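Long-range contacts in subclass B1 metallo-beta-lactamase (PDB 6T5L), which hydrolyses beta-lactam antibiotics, probably including carbapenems, with zinc ions bound in its active site: residues Asn32-His37 with Asn52-Leu57; Val62-Thr67 with Ile90-Thr95; Lys137-Ser142 with Val152-Phe157. All coordinates share one frame; numbering follows the deposited sequence.

Interaction 1 (Asn32-His37 with Asn52-Leu57)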
# COMPACT_ATOMS: atom_id res chain seq x y z
N ASN A 32 5.59 -10.57 13.16
CA ASN A 32 6.75 -9.88 13.73
C ASN A 32 7.25 -8.77 12.80
O ASN A 32 7.80 -7.78 13.28
CB ASN A 32 7.85 -10.91 14.06
CG ASN A 32 7.40 -11.91 15.16
OD1 ASN A 32 6.67 -11.54 16.09
ND2 ASN A 32 7.84 -13.16 15.05
N HIS A 33 7.04 -8.87 11.49
CA HIS A 33 7.53 -7.84 10.59
C HIS A 33 6.44 -7.03 9.91
O HIS A 33 6.77 -6.10 9.16
CB HIS A 33 8.39 -8.47 9.49
CG HIS A 33 9.49 -9.32 10.02
ND1 HIS A 33 10.59 -8.80 10.66
CD2 HIS A 33 9.65 -10.66 10.02
CE1 HIS A 33 11.38 -9.79 11.05
NE2 HIS A 33 10.84 -10.93 10.66
N ILE A 34 5.18 -7.37 10.08
CA ILE A 34 4.16 -6.85 9.19
C ILE A 34 3.05 -6.22 10.01
O ILE A 34 2.33 -6.92 10.72
CB ILE A 34 3.57 -7.94 8.27
CG1 ILE A 34 4.58 -8.43 7.27
CG2 ILE A 34 2.27 -7.42 7.61
CD1 ILE A 34 4.99 -7.45 6.25
N TYR A 35 2.84 -4.96 9.79
CA TYR A 35 1.84 -4.14 10.43
C TYR A 35 0.98 -3.56 9.30
O TYR A 35 1.48 -3.32 8.20
CB TYR A 35 2.51 -2.99 11.23
CG TYR A 35 3.38 -3.42 12.43
CD1 TYR A 35 4.62 -3.96 12.24
CD2 TYR A 35 2.99 -3.17 13.73
CE1 TYR A 35 5.40 -4.34 13.28
CE2 TYR A 35 3.78 -3.55 14.82
CZ TYR A 35 5.00 -4.13 14.58
OH TYR A 35 5.83 -4.50 15.62
N GLU A 36 -0.31 -3.40 9.57
CA GLU A 36 -1.29 -2.79 8.69
C GLU A 36 -1.68 -1.43 9.30
O GLU A 36 -1.94 -1.33 10.52
CB GLU A 36 -2.51 -3.70 8.57
CG GLU A 36 -3.65 -3.13 7.73
CD GLU A 36 -5.00 -3.82 7.86
OE1 GLU A 36 -5.61 -3.93 6.78
OE2 GLU A 36 -5.48 -4.21 8.97
N HIS A 37 -1.60 -0.38 8.49
CA HIS A 37 -2.06 0.94 8.91
C HIS A 37 -3.39 1.24 8.23
O HIS A 37 -3.60 0.90 7.05
CB HIS A 37 -1.00 2.04 8.67
CG HIS A 37 -0.67 2.39 7.24
ND1 HIS A 37 -1.49 3.21 6.48
CD2 HIS A 37 0.46 2.20 6.50
CE1 HIS A 37 -0.90 3.46 5.32
NE2 HIS A 37 0.28 2.87 5.31
N ASN A 52 -6.27 1.21 3.60
CA ASN A 52 -5.23 0.40 4.22
C ASN A 52 -3.88 0.67 3.59
O ASN A 52 -3.79 0.87 2.38
CB ASN A 52 -5.47 -1.10 4.06
CG ASN A 52 -6.74 -1.55 4.73
OD1 ASN A 52 -7.18 -0.93 5.68
ND2 ASN A 52 -7.36 -2.59 4.18
N GLY A 53 -2.82 0.60 4.41
CA GLY A 53 -1.50 0.34 3.92
C GLY A 53 -0.71 -0.70 4.69
O GLY A 53 -1.22 -1.36 5.62
N MET A 54 0.58 -0.82 4.33
CA MET A 54 1.45 -1.87 4.91
C MET A 54 2.72 -1.20 5.45
O MET A 54 3.37 -0.37 4.77
CB MET A 54 1.82 -3.08 3.92
CG MET A 54 2.43 -4.33 4.68
SD MET A 54 2.46 -5.80 3.74
CE MET A 54 3.90 -5.39 2.65
N LEU A 55 3.05 -1.60 6.67
CA LEU A 55 4.32 -1.25 7.27
C LEU A 55 5.11 -2.54 7.39
O LEU A 55 4.64 -3.50 8.00
CB LEU A 55 4.10 -0.64 8.64
CG LEU A 55 3.66 0.79 8.81
CD1 LEU A 55 4.22 1.20 10.22
CD2 LEU A 55 4.14 1.76 7.78
N VAL A 56 6.31 -2.53 6.82
CA VAL A 56 7.25 -3.63 6.93
C VAL A 56 8.38 -3.16 7.86
O VAL A 56 9.06 -2.14 7.60
CB VAL A 56 7.79 -4.04 5.56
CG1 VAL A 56 8.79 -5.20 5.71
CG2 VAL A 56 6.65 -4.39 4.63
N LEU A 57 8.59 -3.95 8.90
CA LEU A 57 9.60 -3.68 9.92
C LEU A 57 10.67 -4.77 9.94
O LEU A 57 10.33 -5.96 10.03
CB LEU A 57 8.95 -3.60 11.29
CG LEU A 57 9.86 -3.63 12.51
CD1 LEU A 57 10.75 -2.43 12.72
CD2 LEU A 57 8.98 -3.92 13.71

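Interaction 2 (Val62-Thr67 with Ile90-Thr95)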
# COMPACT_ATOMS: atom_id res chain seq x y z
N VAL A 62 12.01 0.63 8.72
CA VAL A 62 10.64 0.46 8.29
C VAL A 62 10.49 0.93 6.85
O VAL A 62 11.10 1.94 6.45
CB VAL A 62 9.65 1.19 9.23
CG1 VAL A 62 8.32 1.25 8.55
CG2 VAL A 62 9.53 0.41 10.51
N VAL A 63 9.73 0.15 6.06
CA VAL A 63 9.27 0.57 4.73
C VAL A 63 7.75 0.62 4.74
O VAL A 63 7.08 -0.31 5.20
CB VAL A 63 9.74 -0.36 3.60
CG1 VAL A 63 8.99 -0.04 2.27
CG2 VAL A 63 11.24 -0.24 3.37
N VAL A 64 7.19 1.66 4.16
CA VAL A 64 5.75 1.90 4.22
C VAL A 64 5.23 1.82 2.80
O VAL A 64 5.80 2.44 1.88
CB VAL A 64 5.43 3.30 4.80
CG1 VAL A 64 3.91 3.63 4.85
CG2 VAL A 64 6.11 3.45 6.18
N PHE A 65 4.18 1.04 2.62
CA PHE A 65 3.42 0.99 1.37
C PHE A 65 2.20 1.87 1.59
O PHE A 65 1.38 1.57 2.48
CB PHE A 65 3.03 -0.45 1.01
CG PHE A 65 4.16 -1.27 0.52
CD1 PHE A 65 4.95 -2.01 1.40
CD2 PHE A 65 4.49 -1.26 -0.80
CE1 PHE A 65 6.03 -2.77 0.94
CE2 PHE A 65 5.57 -1.98 -1.27
CZ PHE A 65 6.34 -2.74 -0.41
N ASP A 66 2.04 2.91 0.78
CA ASP A 66 0.96 3.87 0.92
C ASP A 66 0.99 4.82 2.12
O ASP A 66 1.13 4.37 3.27
CB ASP A 66 -0.41 3.21 0.90
CG ASP A 66 -0.83 2.73 -0.48
OD1 ASP A 66 0.04 2.70 -1.42
OD2 ASP A 66 -2.03 2.37 -0.62
N THR A 67 1.15 6.11 1.87
CA THR A 67 0.85 7.03 2.96
C THR A 67 -0.57 6.78 3.47
O THR A 67 -1.45 6.40 2.69
CB THR A 67 1.03 8.49 2.55
OG1 THR A 67 -0.06 8.95 1.73
CG2 THR A 67 2.38 8.67 1.81
N ILE A 90 12.75 4.02 6.16
CA ILE A 90 13.78 4.20 5.15
C ILE A 90 13.22 4.40 3.76
O ILE A 90 14.00 4.67 2.83
CB ILE A 90 14.80 3.04 5.10
CG1 ILE A 90 14.15 1.66 4.86
CG2 ILE A 90 15.52 2.96 6.44
CD1 ILE A 90 15.21 0.53 4.62
N GLY A 91 11.92 4.31 3.58
CA GLY A 91 11.39 4.45 2.24
C GLY A 91 9.88 4.40 2.25
O GLY A 91 9.29 3.68 3.03
N LEU A 92 9.27 5.14 1.34
CA LEU A 92 7.83 5.13 1.11
C LEU A 92 7.56 4.68 -0.32
O LEU A 92 8.18 5.18 -1.28
CB LEU A 92 7.26 6.52 1.34
CG LEU A 92 5.84 6.71 0.86
CD1 LEU A 92 4.84 6.05 1.72
CD2 LEU A 92 5.66 8.25 0.86
N ILE A 93 6.64 3.72 -0.48
CA ILE A 93 6.24 3.24 -1.78
C ILE A 93 4.76 3.46 -1.94
O ILE A 93 3.94 2.67 -1.50
CB ILE A 93 6.58 1.73 -1.99
CG1 ILE A 93 8.07 1.49 -1.73
CG2 ILE A 93 6.12 1.31 -3.36
CD1 ILE A 93 8.42 0.11 -1.39
N PRO A 94 4.36 4.52 -2.65
CA PRO A 94 2.95 4.65 -3.01
C PRO A 94 2.60 3.67 -4.13
O PRO A 94 3.28 3.63 -5.14
CB PRO A 94 2.83 6.10 -3.49
CG PRO A 94 4.22 6.67 -3.54
CD PRO A 94 5.21 5.55 -3.25
N THR A 95 1.51 2.91 -3.96
CA THR A 95 1.25 1.78 -4.85
C THR A 95 0.46 2.19 -6.09
O THR A 95 0.40 1.40 -7.04
CB THR A 95 0.51 0.62 -4.12
OG1 THR A 95 -0.76 1.06 -3.64
CG2 THR A 95 1.38 0.08 -3.01

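Interaction 3 (Lys137-Ser142 with Val152-Phe157)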
# COMPACT_ATOMS: atom_id res chain seq x y z
N LYS A 137 13.13 8.17 -6.23
CA LYS A 137 13.85 7.04 -6.82
C LYS A 137 12.82 6.24 -7.61
O LYS A 137 11.79 5.85 -7.07
CB LYS A 137 14.55 6.20 -5.74
CG LYS A 137 15.97 6.78 -5.52
CD LYS A 137 16.66 6.34 -4.27
CE LYS A 137 18.16 6.57 -4.43
NZ LYS A 137 18.91 6.60 -3.16
N ASP A 138 13.05 6.09 -8.92
CA ASP A 138 12.02 5.61 -9.83
C ASP A 138 12.28 4.18 -10.31
O ASP A 138 13.42 3.77 -10.44
CB ASP A 138 11.91 6.51 -11.07
CG ASP A 138 11.75 7.97 -10.69
OD1 ASP A 138 11.43 8.24 -9.52
OD2 ASP A 138 11.94 8.83 -11.58
N PHE A 139 11.22 3.44 -10.62
CA PHE A 139 11.43 2.10 -11.13
C PHE A 139 10.42 1.81 -12.21
O PHE A 139 9.32 2.37 -12.24
CB PHE A 139 11.36 1.05 -10.00
CG PHE A 139 10.01 0.94 -9.29
CD1 PHE A 139 9.71 1.74 -8.24
CD2 PHE A 139 9.06 0.01 -9.71
CE1 PHE A 139 8.50 1.65 -7.57
CE2 PHE A 139 7.85 -0.10 -9.04
CZ PHE A 139 7.58 0.72 -7.96
N ASP A 140 10.82 0.96 -13.15
CA ASP A 140 9.92 0.70 -14.27
C ASP A 140 8.83 -0.26 -13.83
O ASP A 140 7.65 0.11 -13.74
CB ASP A 140 10.73 0.15 -15.45
CG ASP A 140 11.60 1.21 -16.07
OD1 ASP A 140 11.02 2.15 -16.65
OD2 ASP A 140 12.85 1.14 -15.94
N ASN A 141 9.24 -1.47 -13.49
CA ASN A 141 8.30 -2.56 -13.25
C ASN A 141 8.52 -3.24 -11.92
O ASN A 141 7.62 -3.93 -11.45
CB ASN A 141 8.44 -3.65 -14.32
CG ASN A 141 8.20 -3.12 -15.71
OD1 ASN A 141 9.00 -3.39 -16.63
ND2 ASN A 141 7.08 -2.39 -15.91
N SER A 142 9.71 -3.12 -11.34
CA SER A 142 10.08 -3.95 -10.23
C SER A 142 11.12 -3.23 -9.41
O SER A 142 12.08 -2.66 -9.96
CB SER A 142 10.61 -5.33 -10.67
OG SER A 142 11.52 -5.77 -9.69
N VAL A 152 12.49 -6.30 0.63
CA VAL A 152 11.12 -5.94 0.35
C VAL A 152 11.04 -5.50 -1.11
O VAL A 152 11.99 -4.93 -1.67
CB VAL A 152 10.63 -4.82 1.32
CG1 VAL A 152 11.13 -3.44 0.95
CG2 VAL A 152 9.11 -4.83 1.36
N TYR A 153 9.90 -5.80 -1.73
CA TYR A 153 9.71 -5.73 -3.17
C TYR A 153 8.43 -4.96 -3.50
O TYR A 153 7.45 -4.99 -2.74
CB TYR A 153 9.63 -7.16 -3.79
CG TYR A 153 10.82 -8.06 -3.49
CD1 TYR A 153 10.92 -8.78 -2.30
CD2 TYR A 153 11.84 -8.20 -4.42
CE1 TYR A 153 12.00 -9.57 -2.03
CE2 TYR A 153 12.92 -8.98 -4.16
CZ TYR A 153 13.01 -9.67 -2.97
OH TYR A 153 14.09 -10.48 -2.67
N ALA A 154 8.43 -4.30 -4.63
CA ALA A 154 7.20 -3.79 -5.24
C ALA A 154 7.26 -4.30 -6.65
O ALA A 154 8.36 -4.34 -7.21
CB ALA A 154 7.11 -2.24 -5.24
N GLU A 155 6.13 -4.67 -7.23
CA GLU A 155 6.13 -5.21 -8.58
C GLU A 155 4.85 -4.83 -9.31
O GLU A 155 3.76 -4.88 -8.75
CB GLU A 155 6.29 -6.75 -8.59
CG GLU A 155 6.44 -7.29 -10.02
CD GLU A 155 7.07 -8.70 -10.10
OE1 GLU A 155 6.97 -9.33 -11.16
OE2 GLU A 155 7.67 -9.18 -9.10
N TYR A 156 4.99 -4.50 -10.58
CA TYR A 156 3.85 -4.26 -11.46
C TYR A 156 3.51 -5.51 -12.28
O TYR A 156 4.38 -6.04 -12.99
CB TYR A 156 4.16 -3.11 -12.41
CG TYR A 156 3.14 -2.88 -13.48
CD1 TYR A 156 1.96 -2.20 -13.19
CD2 TYR A 156 3.36 -3.29 -14.80
CE1 TYR A 156 1.02 -1.94 -14.14
CE2 TYR A 156 2.44 -3.00 -15.78
CZ TYR A 156 1.27 -2.31 -15.44
OH TYR A 156 0.29 -2.04 -16.36
N PHE A 157 2.22 -5.91 -12.23
CA PHE A 157 1.73 -7.13 -12.85
C PHE A 157 0.81 -6.85 -14.03
O PHE A 157 0.52 -7.78 -14.77
CB PHE A 157 0.99 -8.05 -11.84
CG PHE A 157 1.90 -8.70 -10.87
CD1 PHE A 157 2.45 -9.96 -11.14
CD2 PHE A 157 2.23 -8.08 -9.70
CE1 PHE A 157 3.32 -10.57 -10.25
CE2 PHE A 157 3.11 -8.68 -8.80
CZ PHE A 157 3.67 -9.93 -9.10

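Interaction 1 (Asn32-His37 with Asn52-Leu57)
Five backbone hydrogen bonds and one from an imidazole join Asn32-His37 to Asn52-Leu57, neighbouring antiparallel strands of a beta hairpin in the six-stranded sheet of the metallo-beta-lactamase fold. Tyr35 and Leu55 form a hydrogen-bonded pair, with Leu55 N 2.8 Å from Tyr35 O in a nearly straight bond. His37 and Gly53 pair likewise, although His37 N lies above the carbonyl plane of Gly53. At the other end Leu57 is gripped twice. Its N-H reaches His33 O, and its O accepts His33 ND1 at 2.9 Å, lying close to the imidazole plane; the angle of 141° at the hydrogen shows that this second bond is bent.

Glu36 and Asn52 meet without bonding to each other: OE2 of Glu36 is taken by Asn28, and Asn52 ND2 is held by the carbonyls of Pro219 and Gly222. Apolar packing occupies both sheet faces. Ile34 CD1 touches both Met54 SD, at 3.9 Å, and Val56 CG2, while Tyr35 CE1 meets Leu57 CD2 at 3.6 Å on the face shared with His37 and Leu55. With chi1 at 68°, His37 CG stands between its backbone N and carbonyl carbon, and the ring lies over Gly53. The resulting CH-pi contact places Gly53 CA 3.5 Å from the ring centroid, 17° off the normal.

Interaction 2 (Val62-Thr67 with Ile90-Thr95)
Val62-Thr67 and Ile90-Thr95 make a buried parallel strand contact at one edge of the six-stranded sheet, continued by a carboxylate-to-Thr95 contact where both strands run out into loops. The strand axes are 9° apart and 4.8 Å at closest approach. Backbone bonds alternate between the partners: Val62 O accepts Ile90 N, Gly91 O accepts Val64 N, and Val64 O accepts Ile93 N at 2.8 Å. Asp66 N then reaches Ile93 O from above the carbonyl plane.

Beyond the last backbone bond Asp66 takes over. Its OD1 receives the backbone N-H of Thr95 at 2.9 Å, nearly in line with the carboxylate C-O bond, and Thr95 OG1 lies 2.9 Å from the same OD1. Two polar atoms of Thr95 thus converge on one carboxylate oxygen, and the bond from the N-H would restrict the rotation of the Asp66 carboxylate.

Apolar contacts differ on the two faces. Phe65 and Ile93 lie side by side and point the same way, the ring rim atom CE2 coming within 3.5 Å of Ile93 CD1. Val63 CG1 touches that same methyl at 3.7 Å. On the face of Val64, Leu92 CD2 lies 3.4 Å from Thr67 CG2, tighter than usual for two methyl carbons, while Thr67 OG1 bonds to Gly104 N.

Helix 71-83 connects the strands, making this a beta-alpha-beta unit, and the chain after Thr95 runs directly into the zinc ligands His96 and His98 and on to Asp100 in helix 99-102, the HXHXD metal-binding motif of metallo-beta-lactamases.

Interaction 3 (Lys137-Ser142 with Val152-Phe157)
Tyr156 and Asn141 meet where strand 150-155 passes the turn between strands 137-139 and 142-147, at the edge of the five-stranded mixed sheet of the metallo-beta-lactamase fold. Strands 142-147 and 150-155 form an antiparallel hairpin, and this contact lies at its open end. Tyr156 N donates to Asn141 O at 2.8 Å, with 168° at the hydrogen.

The Tyr156 side chain begins beside that bond, its CB 3.7 Å from Asn141 O. CG is anti to the backbone N (chi1 172°), and from there the ring leads away from the turn. CD2 still approaches the amide, lying 4.0 Å from Asn141 ND2, with the amide and ring planes 24° apart; no hydrogen bond joins the two groups. The side chain also touches Val166 and Glu120 of helix 119-127, and OH at the tip is hydrogen-bonded to Lys163 O.

Ser142 and Glu155 form a non-hydrogen-bonded antiparallel pair, their CA atoms 4.5 Å apart. Two CA-H...O contacts flank the pair: Glu155 CA lies near Asn141 O in a bent contact of this kind, and Ser142 CA lies 3.5 Å from Ala154 O. Glu155 extends past Asn141 O, which its CG approaches, and its OE1 makes a salt bridge with Lys210 of helix 200-210.

Apolar packing between the segments is confined to the buried pair Phe139 and Ala154, in which the ring atom CZ lies 4.0 Å from Ala154 CB.

Interactions 1 and 2 are core contacts of one sheet: strands 49-58 and 61-65 are neighbours, so the two are stitched together by backbone bonds such as Met54 O to Phe65 N. Interaction 3 is partly buried at the edge of the other large sheet. The first two rely on repeated backbone bonds flanked by apolar side chains, antiparallel in interaction 1 and parallel in interaction 2, whereas interaction 3 has a single bond and modest packing. The two sheets meet where Val152 and Ala154 of strand 150-155 pack on Val63, Phe65 and Ile93; Val152 also touches Val56, giving the sandwich a shared apolar interior.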